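Local coordinates for SusD superfamily protein (Bacteroides fragilis, PDB 3L22), which probably binds sugars at the outer membrane as a SusD-family lipoprotein, and binds zinc ions, at residues P138-L152 / M163-I175. Sequence-based numbering, arbitrary orientation.
With ZN (zinc ion), chain H.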
loop_
_atom_site.group_PDB
_atom_site.type_symbol
_atom_site.label_atom_id
_atom_site.label_comp_id
_atom_site.label_asym_id
_atom_site.label_seq_id
_atom_site.Cartn_x
_atom_site.Cartn_y
_atom_site.Cartn_z
ATOM N N PRO A 138 15.703 0.720 4.136
ATOM C CA PRO A 138 15.105 1.874 3.481
ATOM C C PRO A 138 16.118 2.886 2.962
ATOM O O PRO A 138 17.214 3.041 3.480
ATOM C CB PRO A 138 14.238 2.504 4.588
ATOM C CG PRO A 138 14.869 2.052 5.849
ATOM C CD PRO A 138 15.258 0.644 5.540
ATOM N N TYR A 139 15.722 3.548 1.896
ATOM C CA TYR A 139 16.530 4.567 1.243
ATOM C C TYR A 139 16.990 5.637 2.226
ATOM O O TYR A 139 18.120 6.098 2.139
ATOM C CB TYR A 139 15.695 5.181 0.126
ATOM C CG TYR A 139 16.341 6.269 -0.712
ATOM C CD1 TYR A 139 16.454 7.566 -0.221
ATOM C CD2 TYR A 139 16.771 6.025 -2.029
ATOM C CE1 TYR A 139 17.007 8.583 -0.978
ATOM C CE2 TYR A 139 17.344 7.055 -2.813
ATOM C CZ TYR A 139 17.409 8.329 -2.278
ATOM O OH TYR A 139 17.916 9.371 -2.976
ATOM N N SER A 140 16.111 6.023 3.144
ATOM C CA SER A 140 16.434 7.062 4.123
ATOM C C SER A 140 17.598 6.655 4.990
ATOM O O SER A 140 18.236 7.519 5.530
ATOM C CB SER A 140 15.241 7.391 5.037
ATOM O OG SER A 140 14.852 6.250 5.792
ATOM N N VAL A 141 17.848 5.355 5.151
ATOM C CA VAL A 141 19.014 4.886 5.900
ATOM C C VAL A 141 20.198 4.581 5.000
ATOM O O VAL A 141 21.306 4.943 5.337
ATOM C CB VAL A 141 18.687 3.640 6.738
ATOM C CG1 VAL A 141 19.980 3.054 7.362
ATOM C CG2 VAL A 141 17.636 4.001 7.811
ATOM N N ASN A 142 19.961 3.911 3.880
ATOM C CA ASN A 142 21.025 3.565 2.962
ATOM C C ASN A 142 20.479 3.396 1.536
ATOM O O ASN A 142 19.941 2.334 1.208
ATOM C CB ASN A 142 21.712 2.274 3.406
ATOM C CG ASN A 142 22.846 1.839 2.455
ATOM O OD1 ASN A 142 23.214 2.544 1.528
ATOM N ND2 ASN A 142 23.359 0.644 2.672
ATOM N N PRO A 143 20.646 4.426 0.681
ATOM C CA PRO A 143 20.190 4.317 -0.702
ATOM C C PRO A 143 20.855 3.235 -1.519
ATOM O O PRO A 143 20.289 2.819 -2.537
ATOM C CB PRO A 143 20.577 5.662 -1.322
ATOM C CG PRO A 143 20.911 6.543 -0.203
ATOM C CD PRO A 143 21.374 5.678 0.910
ATOM N N ASP A 144 22.055 2.802 -1.138
ATOM C CA ASP A 144 22.713 1.712 -1.871
ATOM C C ASP A 144 22.384 0.296 -1.329
ATOM O O ASP A 144 22.993 -0.697 -1.743
ATOM C CB ASP A 144 24.218 1.979 -1.903
ATOM C CG ASP A 144 24.559 3.303 -2.622
ATOM O OD1 ASP A 144 23.901 3.685 -3.639
ATOM O OD2 ASP A 144 25.476 3.983 -2.145
ATOM N N ALA A 145 21.457 0.194 -0.396
ATOM C CA ALA A 145 21.074 -1.106 0.129
ATOM C C ALA A 145 20.487 -1.978 -0.983
ATOM O O ALA A 145 19.703 -1.496 -1.810
ATOM C CB ALA A 145 20.049 -0.952 1.266
ATOM N N LYS A 146 20.862 -3.256 -0.993
ATOM C CA LYS A 146 20.372 -4.164 -2.040
ATOM C C LYS A 146 18.909 -4.499 -1.821
ATOM O O LYS A 146 18.502 -4.797 -0.704
ATOM C CB LYS A 146 21.183 -5.462 -2.099
ATOM C CG LYS A 146 22.604 -5.255 -2.606
ATOM C CD LYS A 146 23.306 -6.577 -2.592
ATOM C CE LYS A 146 24.762 -6.477 -3.068
ATOM N NZ LYS A 146 25.243 -7.839 -3.510
ATOM N N SER A 147 18.137 -4.455 -2.902
ATOM C CA SER A 147 16.719 -4.725 -2.846
ATOM C C SER A 147 16.413 -6.021 -3.579
ATOM O O SER A 147 16.573 -7.085 -2.989
ATOM C CB SER A 147 15.934 -3.523 -3.365
ATOM O OG SER A 147 14.540 -3.784 -3.379
ATOM N N VAL A 148 15.997 -5.953 -4.848
ATOM C CA VAL A 148 15.458 -7.120 -5.548
ATOM C C VAL A 148 15.953 -7.084 -7.010
ATOM O O VAL A 148 16.358 -6.032 -7.484
ATOM C CB VAL A 148 13.918 -7.153 -5.485
ATOM C CG1 VAL A 148 13.380 -7.207 -4.011
ATOM C CG2 VAL A 148 13.283 -5.999 -6.275
ATOM N N PRO A 149 15.939 -8.235 -7.726
ATOM C CA PRO A 149 16.225 -8.223 -9.167
ATOM C C PRO A 149 15.226 -7.406 -9.954
ATOM O O PRO A 149 14.001 -7.560 -9.748
ATOM C CB PRO A 149 16.094 -9.691 -9.564
ATOM C CG PRO A 149 16.291 -10.463 -8.238
ATOM C CD PRO A 149 15.711 -9.599 -7.219
ATOM N N LEU A 150 15.745 -6.549 -10.838
ATOM C CA LEU A 150 14.917 -5.679 -11.623
ATOM C C LEU A 150 14.633 -6.412 -12.945
ATOM O O LEU A 150 15.350 -6.244 -13.923
ATOM C CB LEU A 150 15.609 -4.321 -11.836
ATOM C CG LEU A 150 14.839 -3.227 -12.585
ATOM C CD1 LEU A 150 13.373 -3.107 -12.117
ATOM C CD2 LEU A 150 15.555 -1.888 -12.410
ATOM N N ARG A 151 13.601 -7.248 -12.943
ATOM C CA ARG A 151 13.233 -8.049 -14.123
ATOM C C ARG A 151 12.243 -7.269 -14.993
ATOM O O ARG A 151 11.120 -6.993 -14.569
ATOM C CB ARG A 151 12.618 -9.382 -13.684
ATOM C CG ARG A 151 13.490 -10.162 -12.687
ATOM C CD ARG A 151 13.030 -11.578 -12.481
ATOM N NE ARG A 151 13.913 -12.324 -11.588
ATOM C CZ ARG A 151 15.059 -12.894 -11.937
ATOM N NH1 ARG A 151 15.517 -12.856 -13.193
ATOM N NH2 ARG A 151 15.748 -13.549 -11.008
ATOM N N LEU A 152 12.676 -6.922 -16.204
ATOM C CA LEU A 152 11.893 -6.102 -17.110
ATOM C C LEU A 152 11.659 -6.709 -18.498
ATOM O O LEU A 152 10.999 -6.099 -19.312
ATOM C CB LEU A 152 12.528 -4.707 -17.221
ATOM C CG LEU A 152 12.603 -3.898 -15.925
ATOM C CD1 LEU A 152 13.449 -2.607 -16.157
ATOM C CD2 LEU A 152 11.212 -3.554 -15.371
HETATM N N MSE A 163 20.356 -13.147 -11.825
HETATM C CA MSE A 163 20.370 -11.690 -11.871
HETATM C C MSE A 163 20.669 -11.104 -10.491
HETATM O O MSE A 163 20.033 -11.491 -9.505
HETATM C CB MSE A 163 19.026 -11.129 -12.346
HETATM C CG MSE A 163 19.119 -9.682 -12.745
HETATM SE SE MSE A 163 17.426 -8.975 -13.305
HETATM C CE MSE A 163 17.334 -9.755 -15.081
ATOM N N PRO A 164 21.606 -10.141 -10.418
ATOM C CA PRO A 164 21.838 -9.509 -9.143
ATOM C C PRO A 164 20.688 -8.618 -8.731
ATOM O O PRO A 164 19.844 -8.229 -9.557
ATOM C CB PRO A 164 23.098 -8.657 -9.368
ATOM C CG PRO A 164 23.515 -8.854 -10.753
ATOM C CD PRO A 164 22.458 -9.582 -11.480
ATOM N N ARG A 165 20.685 -8.303 -7.435
ATOM C CA ARG A 165 19.717 -7.399 -6.851
ATOM C C ARG A 165 20.109 -5.969 -7.233
ATOM O O ARG A 165 21.280 -5.634 -7.200
ATOM C CB ARG A 165 19.699 -7.560 -5.326
ATOM C CG ARG A 165 19.423 -8.998 -4.843
ATOM C CD ARG A 165 19.790 -9.199 -3.367
ATOM N NE ARG A 165 18.850 -8.474 -2.505
ATOM C CZ ARG A 165 18.950 -8.358 -1.180
ATOM N NH1 ARG A 165 19.958 -8.947 -0.550
ATOM N NH2 ARG A 165 18.021 -7.654 -0.493
ATOM N N SER A 166 19.128 -5.152 -7.621
ATOM C CA SER A 166 19.319 -3.714 -7.736
ATOM C C SER A 166 19.194 -3.080 -6.364
ATOM O O SER A 166 18.688 -3.717 -5.432
ATOM C CB SER A 166 18.267 -3.127 -8.664
ATOM O OG SER A 166 18.567 -3.511 -9.989
ATOM N N THR A 167 19.649 -1.833 -6.238
ATOM C CA THR A 167 19.578 -1.123 -4.970
ATOM C C THR A 167 18.154 -0.550 -4.723
ATOM O O THR A 167 17.383 -0.392 -5.660
ATOM C CB THR A 167 20.596 0.004 -4.891
ATOM O OG1 THR A 167 20.224 1.042 -5.796
ATOM C CG2 THR A 167 22.079 -0.483 -5.201
ATOM N N VAL A 168 17.834 -0.238 -3.472
ATOM C CA VAL A 168 16.592 0.453 -3.116
ATOM C C VAL A 168 16.422 1.742 -3.951
ATOM O O VAL A 168 15.329 1.991 -4.479
ATOM C CB VAL A 168 16.464 0.657 -1.592
ATOM C CG1 VAL A 168 17.600 1.576 -1.005
ATOM C CG2 VAL A 168 15.051 1.164 -1.178
ATOM N N LYS A 169 17.503 2.509 -4.145
ATOM C CA LYS A 169 17.454 3.693 -5.003
ATOM C C LYS A 169 17.137 3.301 -6.463
ATOM O O LYS A 169 16.308 3.938 -7.126
ATOM C CB LYS A 169 18.773 4.487 -4.935
ATOM C CG LYS A 169 18.965 5.637 -5.987
ATOM C CD LYS A 169 20.324 6.375 -5.783
ATOM C CE LYS A 169 20.546 7.650 -6.652
ATOM N NZ LYS A 169 20.874 7.436 -8.142
ATOM N N GLN A 170 17.787 2.266 -6.969
ATOM C CA GLN A 170 17.576 1.884 -8.384
ATOM C C GLN A 170 16.140 1.443 -8.624
ATOM O O GLN A 170 15.557 1.726 -9.689
ATOM C CB GLN A 170 18.565 0.790 -8.828
ATOM C CG GLN A 170 19.967 1.305 -9.067
ATOM C CD GLN A 170 20.993 0.183 -9.201
ATOM O OE1 GLN A 170 20.895 -0.887 -8.573
ATOM N NE2 GLN A 170 21.987 0.426 -10.038
ATOM N N ILE A 171 15.563 0.763 -7.640
ATOM C CA ILE A 171 14.185 0.289 -7.800
ATOM C C ILE A 171 13.241 1.489 -7.829
ATOM O O ILE A 171 12.375 1.574 -8.713
ATOM C CB ILE A 171 13.786 -0.738 -6.719
ATOM C CG1 ILE A 171 14.584 -2.031 -6.881
ATOM C CG2 ILE A 171 12.275 -1.028 -6.749
ATOM C CD1 ILE A 171 14.396 -2.816 -8.161
ATOM N N TYR A 172 13.421 2.429 -6.899
ATOM C CA TYR A 172 12.649 3.649 -6.937
ATOM C C TYR A 172 12.806 4.415 -8.238
ATOM O O TYR A 172 11.829 4.969 -8.763
ATOM C CB TYR A 172 12.976 4.574 -5.772
ATOM C CG TYR A 172 12.395 4.177 -4.430
ATOM C CD1 TYR A 172 11.072 3.728 -4.303
ATOM C CD2 TYR A 172 13.137 4.309 -3.272
ATOM C CE1 TYR A 172 10.540 3.398 -3.036
ATOM C CE2 TYR A 172 12.602 3.953 -2.032
ATOM C CZ TYR A 172 11.322 3.528 -1.919
ATOM O OH TYR A 172 10.809 3.191 -0.681
ATOM N N GLU A 173 14.021 4.451 -8.766
ATOM C CA GLU A 173 14.291 5.209 -9.990
ATOM C C GLU A 173 13.589 4.572 -11.179
ATOM O O GLU A 173 13.083 5.286 -12.047
ATOM C CB GLU A 173 15.800 5.347 -10.227
ATOM C CG GLU A 173 16.426 6.417 -9.295
ATOM C CD GLU A 173 17.946 6.384 -9.211
ATOM O OE1 GLU A 173 18.583 5.321 -9.489
ATOM O OE2 GLU A 173 18.515 7.456 -8.856
ATOM N N HIS A 174 13.512 3.244 -11.196
ATOM C CA HIS A 174 12.783 2.575 -12.271
ATOM C C HIS A 174 11.252 2.807 -12.131
ATOM O O HIS A 174 10.559 3.067 -13.118
ATOM C CB HIS A 174 13.053 1.074 -12.379
ATOM C CG HIS A 174 12.102 0.447 -13.322
ATOM N ND1 HIS A 174 12.255 0.575 -14.673
ATOM C CD2 HIS A 174 10.876 -0.095 -13.131
ATOM C CE1 HIS A 174 11.198 0.083 -15.291
ATOM N NE2 HIS A 174 10.332 -0.313 -14.369
ATOM N N ILE A 175 10.752 2.743 -10.914
ATOM C CA ILE A 175 9.344 3.064 -10.633
ATOM C C ILE A 175 9.019 4.440 -11.189
ATOM O O ILE A 175 8.008 4.600 -11.854
ATOM C CB ILE A 175 9.019 2.981 -9.129
ATOM C CG1 ILE A 175 9.054 1.514 -8.678
ATOM C CG2 ILE A 175 7.641 3.601 -8.813
ATOM C CD1 ILE A 175 9.145 1.288 -7.146
HETATM ZN ZN ZN H . 13.913 1.419 -15.780
HETATM O O HOH W 1 12.624 3.331 1.418
HETATM O O HOH W 2 22.090 2.972 -5.915
HETATM O O HOH W 3 22.853 -8.978 -5.507
HETATM O O HOH W 4 18.686 -6.105 -10.846
HETATM O O HOH W 5 12.790 1.732 -17.671
#
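In one of its two conformers, Arg-165 lies alongside Lys-146 and grips Ser-147 O side-on, Arg-165 NE at 2.7 Å and NH2 at 2.9 Å. Its bend at chi3 (70°) turns the guanidinium edge to the carbonyl, Ser-147 O in its plane; Lys-146 CB lies over the centre of one face. A long side chain with a flat, forked end suits this place, using edge and face together. Next to this grip, Ser-147 N donates to Ser-166 O and Ser-166 N to Val-148 O, a classic beta bulge.

Thr-167 and Gln-170 form a capping box at the helix start, while Val-168 N and Lys-169 N donate to Ala-145 O and Pro-143 O. Short, beta-branched Val-168 sets CG1 between its backbone N and carbonyl carbon (chi1 63°), where it meets Asn-142 O, Pro-143 O and Ala-145 CB. Tyr-139 presents its ring edge to Lys-169, Tyr-139 CE2 to Lys-169 CB 3.6 Å, and takes Pro-143 CB over one face.

At the other end, Leu-150 and Leu-152 give the His-174 imidazole apolar cover, Leu-152 CG offset over one face and Leu-152 CD2 3.5 Å from His-174 NE2, leaving both nitrogens to polar partners. His-174 ND1 binds zinc at 2.2 Å, and His-174 NE2 is hydrogen-bonded to Asp-178 OD2. Helix 79-103 meets Val-148 and Pro-149 through Trp-85, helix 113-131 meets Leu-150 through Tyr-128, and helix 200-213 packs on Tyr-172.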